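Local coordinates for hydrogenase expression/formation protein HypE (Desulfovibrio vulgaris subsp. vulgaris, PDB 2Z1U) that binds ATP and magnesium and probably acts in the maturation of hydrogenase enzymes, at residues A[60-66]-A[180-185]; A[69-75]-A[109-114]. Numbering follows the deposited sequence.

Both contacts draw on the chain just after strand 50-58 of the N-terminal AIR synthase-like domain. Residues 60-66 come first and reach forward to helix 176-184 of the C-terminal domain (interaction 1); residues 69-75, opening helix 70-83, pack on helix 104-121 of their own domain (interaction 2). Along the sequence interaction 2 thus falls between the two partners of interaction 1. The centres lie about 14 Å apart and the contacts touch: Ile63 O sits 3.0 Å from Ile70 N, a probable hydrogen bond, and Phe64 makes a cation-pi contact with Arg109. The helix pair beside the N-terminal sheet is therefore joined directly to the seam between the domains.

Interaction 1. Residues A[60-66]-A[180-185]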
ATOM      1  N   VAL A  60      -3.579  13.888   4.032  1.00 48.84           N
ATOM      2  CA  VAL A  60      -3.747  15.349   3.904  1.00 48.96           C
ATOM      3  C   VAL A  60      -5.016  15.845   4.615  1.00 49.24           C
ATOM      4  O   VAL A  60      -6.086  15.214   4.564  1.00 49.21           O
ATOM      5  CB  VAL A  60      -3.703  15.813   2.420  1.00 49.04           C
ATOM      6  CG1 VAL A  60      -4.917  15.313   1.660  1.00 48.56           C
ATOM      7  CG2 VAL A  60      -3.566  17.352   2.291  1.00 48.64           C
ATOM      8  N   ASP A  61      -4.860  16.959   5.311  1.00 49.64           N
ATOM      9  CA  ASP A  61      -5.956  17.624   5.979  1.00 50.12           C
ATOM     10  C   ASP A  61      -5.849  19.095   5.625  1.00 50.43           C
ATOM     11  O   ASP A  61      -4.836  19.721   5.953  1.00 50.72           O
ATOM     12  CB  ASP A  61      -5.852  17.409   7.490  1.00 49.99           C
ATOM     13  CG  ASP A  61      -6.956  18.109   8.262  1.00 50.82           C
ATOM     14  OD1 ASP A  61      -6.640  18.680   9.326  1.00 51.92           O
ATOM     15  OD2 ASP A  61      -8.123  18.105   7.806  1.00 48.43           O
ATOM     16  N   PRO A  62      -6.881  19.666   4.957  1.00 50.69           N
ATOM     17  CA  PRO A  62      -8.167  19.078   4.568  1.00 50.70           C
ATOM     18  C   PRO A  62      -8.084  18.152   3.348  1.00 50.87           C
ATOM     19  O   PRO A  62      -7.063  18.120   2.656  1.00 50.56           O
ATOM     20  CB  PRO A  62      -9.021  20.306   4.237  1.00 50.78           C
ATOM     21  CG  PRO A  62      -8.042  21.307   3.741  1.00 50.41           C
ATOM     22  CD  PRO A  62      -6.783  21.082   4.538  1.00 50.83           C
ATOM     23  N   ILE A  63      -9.167  17.421   3.097  1.00 50.68           N
ATOM     24  CA  ILE A  63      -9.222  16.433   2.024  1.00 51.18           C
ATOM     25  C   ILE A  63      -9.281  17.127   0.677  1.00 50.85           C
ATOM     26  O   ILE A  63      -8.687  16.646  -0.290  1.00 50.72           O
ATOM     27  CB  ILE A  63     -10.459  15.497   2.180  1.00 51.17           C
ATOM     28  CG1 ILE A  63     -10.344  14.661   3.453  1.00 51.45           C
ATOM     29  CG2 ILE A  63     -10.653  14.617   0.950  1.00 51.73           C
ATOM     30  CD1 ILE A  63     -11.492  13.658   3.628  1.00 51.71           C
ATOM     31  N   PHE A  64     -10.008  18.246   0.634  1.00 50.44           N
ATOM     32  CA  PHE A  64     -10.158  19.071  -0.568  1.00 50.25           C
ATOM     33  C   PHE A  64      -9.502  20.439  -0.362  1.00 49.92           C
ATOM     34  O   PHE A  64      -9.638  21.050   0.704  1.00 49.53           O
ATOM     35  CB  PHE A  64     -11.647  19.230  -0.953  1.00 50.56           C
ATOM     36  CG  PHE A  64     -12.354  17.909  -1.239  1.00 51.05           C
ATOM     37  CD1 PHE A  64     -12.199  17.265  -2.466  1.00 51.22           C
ATOM     38  CD2 PHE A  64     -13.166  17.314  -0.275  1.00 51.83           C
ATOM     39  CE1 PHE A  64     -12.818  16.032  -2.727  1.00 52.68           C
ATOM     40  CE2 PHE A  64     -13.800  16.085  -0.526  1.00 53.40           C
ATOM     41  CZ  PHE A  64     -13.622  15.443  -1.757  1.00 52.62           C
ATOM     42  N   PHE A  65      -8.790  20.906  -1.389  1.00 49.49           N
ATOM     43  CA  PHE A  65      -8.062  22.192  -1.361  1.00 48.96           C
ATOM     44  C   PHE A  65      -7.950  22.722  -2.795  1.00 48.87           C
ATOM     45  O   PHE A  65      -8.152  21.960  -3.732  1.00 49.01           O
ATOM     46  CB  PHE A  65      -6.667  22.018  -0.722  1.00 48.98           C
ATOM     47  CG  PHE A  65      -5.979  20.721  -1.085  1.00 48.55           C
ATOM     48  CD1 PHE A  65      -5.151  20.645  -2.205  1.00 49.36           C
ATOM     49  CD2 PHE A  65      -6.164  19.571  -0.312  1.00 47.92           C
ATOM     50  CE1 PHE A  65      -4.515  19.443  -2.543  1.00 46.91           C
ATOM     51  CE2 PHE A  65      -5.543  18.368  -0.651  1.00 48.48           C
ATOM     52  CZ  PHE A  65      -4.715  18.306  -1.771  1.00 47.53           C
ATOM     53  N   PRO A  66      -7.691  24.036  -2.979  1.00 49.25           N
ATOM     54  CA  PRO A  66      -7.441  24.527  -4.335  1.00 49.18           C
ATOM     55  C   PRO A  66      -6.363  23.715  -5.057  1.00 49.51           C
ATOM     56  O   PRO A  66      -5.266  23.531  -4.520  1.00 49.99           O
ATOM     57  CB  PRO A  66      -6.969  25.963  -4.094  1.00 49.49           C
ATOM     58  CG  PRO A  66      -7.712  26.368  -2.871  1.00 49.49           C
ATOM     59  CD  PRO A  66      -7.685  25.141  -2.001  1.00 48.80           C
ATOM     60  N   THR A 180      -0.791  26.263   0.445  1.00 51.52           N
ATOM     61  CA  THR A 180      -2.242  26.187   0.246  1.00 52.34           C
ATOM     62  C   THR A 180      -2.975  25.333   1.254  1.00 53.16           C
ATOM     63  O   THR A 180      -4.050  25.730   1.689  1.00 52.90           O
ATOM     64  CB  THR A 180      -2.720  25.998  -1.241  1.00 52.32           C
ATOM     65  OG1 THR A 180      -3.700  24.952  -1.339  1.00 52.55           O
ATOM     66  CG2 THR A 180      -1.581  25.735  -2.153  1.00 50.73           C
ATOM     67  N   ILE A 181      -2.404  24.195   1.660  1.00 55.04           N
ATOM     68  CA  ILE A 181      -3.093  23.382   2.665  1.00 56.24           C
ATOM     69  C   ILE A 181      -3.064  24.076   4.049  1.00 57.39           C
ATOM     70  O   ILE A 181      -4.077  24.092   4.746  1.00 57.58           O
ATOM     71  CB  ILE A 181      -2.656  21.865   2.711  1.00 57.07           C
ATOM     72  CG1 ILE A 181      -1.509  21.638   3.673  1.00 57.45           C
ATOM     73  CG2 ILE A 181      -2.430  21.234   1.332  1.00 55.95           C
ATOM     74  CD1 ILE A 181      -2.014  21.016   4.928  1.00 59.89           C
ATOM     75  N   LEU A 182      -1.926  24.682   4.407  1.00 58.14           N
ATOM     76  CA  LEU A 182      -1.758  25.384   5.683  1.00 59.37           C
ATOM     77  C   LEU A 182      -2.630  26.632   5.794  1.00 59.80           C
ATOM     78  O   LEU A 182      -3.128  26.945   6.877  1.00 59.96           O
ATOM     79  CB  LEU A 182      -0.285  25.747   5.918  1.00 59.60           C
ATOM     80  CG  LEU A 182       0.615  24.890   6.835  1.00 60.69           C
ATOM     81  CD1 LEU A 182       0.035  23.539   7.241  1.00 61.51           C
ATOM     82  CD2 LEU A 182       2.031  24.728   6.253  1.00 61.07           C
ATOM     83  N   SER A 183      -2.811  27.336   4.676  1.00 60.44           N
ATOM     84  CA  SER A 183      -3.718  28.478   4.631  1.00 61.38           C
ATOM     85  C   SER A 183      -5.195  28.061   4.556  1.00 61.92           C
ATOM     86  O   SER A 183      -6.041  28.703   5.177  1.00 61.75           O
ATOM     87  CB  SER A 183      -3.339  29.458   3.513  1.00 61.29           C
ATOM     88  OG  SER A 183      -3.467  28.870   2.239  1.00 61.85           O
ATOM     89  N   GLN A 184      -5.501  26.989   3.820  1.00 62.87           N
ATOM     90  CA  GLN A 184      -6.854  26.403   3.831  1.00 64.05           C
ATOM     91  C   GLN A 184      -7.282  26.046   5.248  1.00 64.83           C
ATOM     92  O   GLN A 184      -8.397  26.369   5.674  1.00 64.90           O
ATOM     93  CB  GLN A 184      -6.934  25.139   2.965  1.00 63.94           C
ATOM     94  CG  GLN A 184      -7.269  25.387   1.511  1.00 64.68           C
ATOM     95  CD  GLN A 184      -8.678  25.926   1.305  1.00 65.72           C
ATOM     96  OE1 GLN A 184      -9.664  25.307   1.710  1.00 66.20           O
ATOM     97  NE2 GLN A 184      -8.775  27.081   0.662  1.00 65.94           N
ATOM     98  N   ARG A 185      -6.370  25.396   5.970  1.00 65.81           N
ATOM     99  CA  ARG A 185      -6.635  24.870   7.308  1.00 66.79           C
ATOM    100  C   ARG A 185      -6.907  25.974   8.332  1.00 67.79           C
ATOM    101  O   ARG A 185      -7.424  25.700   9.418  1.00 68.36           O
ATOM    102  CB  ARG A 185      -5.470  23.982   7.755  1.00 66.44           C
ATOM    103  CG  ARG A 185      -5.871  22.822   8.643  1.00 65.21           C
ATOM    104  CD  ARG A 185      -4.991  21.619   8.379  1.00 63.54           C
ATOM    105  NE  ARG A 185      -3.663  21.748   8.964  1.00 61.05           N
ATOM    106  CZ  ARG A 185      -2.626  20.967   8.668  1.00 58.34           C
ATOM    107  NH1 ARG A 185      -2.741  19.995   7.770  1.00 56.15           N
ATOM    108  NH2 ARG A 185      -1.464  21.170   9.274  1.00 56.04           N
TER
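One hydrogen bond carries the polar side of this contact, where a loop of the N-terminal domain meets residues 180-185, on helix 176-184 in the C-terminal domain. Arg185 NH1 donates to Asp61 O at 2.8 Å, with the carbonyl near the guanidinium plane. The carboxylate of Asp61 contributes charge alone: OD1 is 4.3 Å from Arg185 NE but well out of that plane, so no N-H points at it. Arg185 NH2 also bonds to Pro340 O, tying the C-terminal tail into the same corner.

The apolar part centres on Ile181. Its CG2 lies over one face of the Phe65 ring, 4.3 Å from Phe65 CG, and 4.2 Å from Val60 CG2, while Ile181 CD1 comes within 3.3 Å of Asp61 O. Leu73 of helix 70-83, in the N-terminal domain, touches both Val60 and Phe65. Phe65 CB also packs 4.1 Å from Gln184 CG.

Two prolines add further contacts. A cis peptide bond precedes Pro62, whose CG packs 4.1 Å from Gln184 CB. Farther along, Pro66 CD is 3.5 Å from Gln184 NE2 and 4.0 Å from Thr180 OG1, a hydroxyl buried here with no polar partner in the model.

These two segments thus meet largely through van der Waals packing, and the one direct hydrogen bond between them is accepted by a backbone carbonyl, so that bond does not depend on the carboxylate of Asp61.

Interaction 2. Residues A[69-75]-A[109-114]; sequences DIGTLAV and RVVASM
Two helices of the N-terminal AIR synthase-like domain pack here at close range, with an aspartate N-cap at the start of one bonded to a serine of the other. Residues 70-75 and 109-114 are helical and run in roughly the same direction, crossing at -33° with the axes of these short segments 7.6 Å apart at closest approach. Such closeness is possible because Gly71 faces the partner: its CA is 4.9 Å from the CA of Met114, and a CB would clash with Val110 O.

Asp69, in an extended backbone conformation, takes chi1 p (58°). Its OD1 accepts from Thr72 N at 2.9 Å and, weakly, from Gly71 N at 2.9 Å. This leaves OD2 turned to the second helix. Ser113, chi1 m, supplies the hydroxyl that meets it.

Met114 adopts m, t, p (-63°, 179°, 69°), bringing CG to 3.4 Å from Gly71 O and CE to 4.2 Å from Ala74 CB. Val75, chi1 t, sets CG2 3.8 Å from Met114 CB. At the other end Val110, also t, places CG1 3.8 Å from both Gly71 CA and Ile70 CG2. Ile70 is t, t; it and Val110 both rest on Met141 and Ile143 of strand 141-151, so the pair lies against the sheet.

A water donates to Ser113 O at 3.0 Å and weakly to Thr72 OG1 at 3.5 Å. The shortest link is direct: Ser113 OG donates to Asp69 OD2 at 2.5 Å.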
ATOM      1  N   ASP A  69      -6.886  17.219  -4.296  1.00 48.82           N
ATOM      2  CA  ASP A  69      -7.482  16.563  -3.151  1.00 48.94           C
ATOM      3  C   ASP A  69      -6.651  15.334  -2.789  1.00 49.16           C
ATOM      4  O   ASP A  69      -5.646  15.048  -3.454  1.00 48.95           O
ATOM      5  CB  ASP A  69      -8.976  16.238  -3.389  1.00 49.17           C
ATOM      6  CG  ASP A  69      -9.224  15.353  -4.618  1.00 50.59           C
ATOM      7  OD1 ASP A  69      -8.540  14.309  -4.780  1.00 51.17           O
ATOM      8  OD2 ASP A  69     -10.137  15.690  -5.404  1.00 49.81           O
ATOM      9  N   ILE A  70      -7.050  14.617  -1.736  1.00 49.16           N
ATOM     10  CA  ILE A  70      -6.329  13.391  -1.312  1.00 49.71           C
ATOM     11  C   ILE A  70      -6.238  12.313  -2.417  1.00 49.51           C
ATOM     12  O   ILE A  70      -5.259  11.572  -2.488  1.00 49.49           O
ATOM     13  CB  ILE A  70      -6.904  12.814   0.008  1.00 49.39           C
ATOM     14  CG1 ILE A  70      -5.941  11.800   0.643  1.00 50.22           C
ATOM     15  CG2 ILE A  70      -8.309  12.226  -0.209  1.00 49.93           C
ATOM     16  CD1 ILE A  70      -6.356  11.354   2.021  1.00 49.64           C
ATOM     17  N   GLY A  71      -7.247  12.248  -3.285  1.00 49.64           N
ATOM     18  CA  GLY A  71      -7.235  11.320  -4.410  1.00 49.66           C
ATOM     19  C   GLY A  71      -6.243  11.703  -5.490  1.00 49.23           C
ATOM     20  O   GLY A  71      -5.535  10.875  -6.042  1.00 49.94           O
ATOM     21  N   THR A  72      -6.204  12.979  -5.790  1.00 48.91           N
ATOM     22  CA  THR A  72      -5.257  13.516  -6.722  1.00 49.62           C
ATOM     23  C   THR A  72      -3.813  13.277  -6.178  1.00 49.11           C
ATOM     24  O   THR A  72      -2.925  12.807  -6.909  1.00 48.60           O
ATOM     25  CB  THR A  72      -5.648  15.000  -6.919  1.00 50.14           C
ATOM     26  OG1 THR A  72      -5.990  15.281  -8.284  1.00 55.79           O
ATOM     27  CG2 THR A  72      -4.690  15.945  -6.338  1.00 45.35           C
ATOM     28  N   LEU A  73      -3.602  13.567  -4.893  1.00 48.02           N
ATOM     29  CA  LEU A  73      -2.309  13.294  -4.234  1.00 48.86           C
ATOM     30  C   LEU A  73      -1.941  11.802  -4.265  1.00 48.75           C
ATOM     31  O   LEU A  73      -0.796  11.431  -4.593  1.00 47.91           O
ATOM     32  CB  LEU A  73      -2.345  13.793  -2.779  1.00 48.59           C
ATOM     33  CG  LEU A  73      -1.631  15.084  -2.353  1.00 52.24           C
ATOM     34  CD1 LEU A  73      -1.547  16.157  -3.442  1.00 47.16           C
ATOM     35  CD2 LEU A  73      -2.153  15.643  -0.996  1.00 49.61           C
ATOM     36  N   ALA A  74      -2.920  10.955  -3.938  1.00 48.44           N
ATOM     37  CA  ALA A  74      -2.712   9.512  -3.879  1.00 48.91           C
ATOM     38  C   ALA A  74      -2.204   8.925  -5.219  1.00 49.67           C
ATOM     39  O   ALA A  74      -1.284   8.094  -5.235  1.00 50.24           O
ATOM     40  CB  ALA A  74      -3.980   8.824  -3.420  1.00 49.06           C
ATOM     41  N   VAL A  75      -2.784   9.372  -6.333  1.00 50.15           N
ATOM     42  CA  VAL A  75      -2.301   8.948  -7.657  1.00 50.13           C
ATOM     43  C   VAL A  75      -0.989   9.648  -8.091  1.00 50.27           C
ATOM     44  O   VAL A  75       0.012   8.971  -8.370  1.00 49.53           O
ATOM     45  CB  VAL A  75      -3.416   9.056  -8.727  1.00 50.73           C
ATOM     46  CG1 VAL A  75      -2.880   8.772 -10.115  1.00 51.54           C
ATOM     47  CG2 VAL A  75      -4.547   8.064  -8.384  1.00 50.19           C
ATOM     48  N   ARG A 109     -16.294  11.722  -4.808  1.00 52.01           N
ATOM     49  CA  ARG A 109     -15.464  12.790  -5.362  1.00 51.98           C
ATOM     50  C   ARG A 109     -13.978  12.415  -5.363  1.00 51.31           C
ATOM     51  O   ARG A 109     -13.264  12.675  -6.333  1.00 51.08           O
ATOM     52  CB  ARG A 109     -15.657  14.085  -4.581  1.00 52.60           C
ATOM     53  CG  ARG A 109     -16.967  14.808  -4.882  1.00 54.97           C
ATOM     54  CD  ARG A 109     -16.916  16.232  -4.328  1.00 61.28           C
ATOM     55  NE  ARG A 109     -17.176  16.273  -2.887  1.00 65.25           N
ATOM     56  CZ  ARG A 109     -16.786  17.249  -2.068  1.00 67.55           C
ATOM     57  NH1 ARG A 109     -16.092  18.295  -2.522  1.00 68.03           N
ATOM     58  NH2 ARG A 109     -17.088  17.172  -0.776  1.00 68.61           N
ATOM     59  N   VAL A 110     -13.526  11.790  -4.278  1.00 50.58           N
ATOM     60  CA  VAL A 110     -12.122  11.374  -4.148  1.00 50.30           C
ATOM     61  C   VAL A 110     -11.803  10.250  -5.136  1.00 50.10           C
ATOM     62  O   VAL A 110     -10.772  10.283  -5.820  1.00 50.20           O
ATOM     63  CB  VAL A 110     -11.798  10.926  -2.715  1.00 49.75           C
ATOM     64  CG1 VAL A 110     -10.415  10.251  -2.659  1.00 50.26           C
ATOM     65  CG2 VAL A 110     -11.858  12.116  -1.761  1.00 50.49           C
ATOM     66  N   VAL A 111     -12.703   9.268  -5.205  1.00 50.57           N
ATOM     67  CA  VAL A 111     -12.596   8.155  -6.149  1.00 50.34           C
ATOM     68  C   VAL A 111     -12.597   8.670  -7.594  1.00 50.25           C
ATOM     69  O   VAL A 111     -11.765   8.248  -8.396  1.00 49.57           O
ATOM     70  CB  VAL A 111     -13.715   7.090  -5.920  1.00 50.63           C
ATOM     71  CG1 VAL A 111     -13.750   6.100  -7.058  1.00 49.45           C
ATOM     72  CG2 VAL A 111     -13.482   6.365  -4.588  1.00 50.13           C
ATOM     73  N   ALA A 112     -13.523   9.576  -7.917  1.00 50.31           N
ATOM     74  CA  ALA A 112     -13.554  10.242  -9.235  1.00 50.42           C
ATOM     75  C   ALA A 112     -12.220  10.936  -9.580  1.00 50.97           C
ATOM     76  O   ALA A 112     -11.718  10.801 -10.701  1.00 51.65           O
ATOM     77  CB  ALA A 112     -14.716  11.242  -9.308  1.00 50.74           C
ATOM     78  N   SER A 113     -11.662  11.677  -8.624  1.00 50.01           N
ATOM     79  CA  SER A 113     -10.343  12.274  -8.780  1.00 50.24           C
ATOM     80  C   SER A 113      -9.247  11.259  -9.092  1.00 50.26           C
ATOM     81  O   SER A 113      -8.414  11.507  -9.957  1.00 50.87           O
ATOM     82  CB  SER A 113      -9.944  13.057  -7.525  1.00 50.28           C
ATOM     83  OG  SER A 113     -10.606  14.306  -7.481  1.00 51.11           O
ATOM     84  N   MET A 114      -9.230  10.135  -8.374  1.00 49.53           N
ATOM     85  CA  MET A 114      -8.245   9.079  -8.634  1.00 49.90           C
ATOM     86  C   MET A 114      -8.347   8.494 -10.031  1.00 49.56           C
ATOM     87  O   MET A 114      -7.328   8.352 -10.707  1.00 49.76           O
ATOM     88  CB  MET A 114      -8.299   7.969  -7.571  1.00 49.43           C
ATOM     89  CG  MET A 114      -7.957   8.472  -6.193  1.00 49.05           C
ATOM     90  SD  MET A 114      -8.029   7.255  -4.883  1.00 51.47           S
ATOM     91  CE  MET A 114      -6.651   6.178  -5.266  1.00 47.59           C
TER
HETATM   92  O   HOH W   1      -8.021  14.354 -10.958  1.00 48.02           O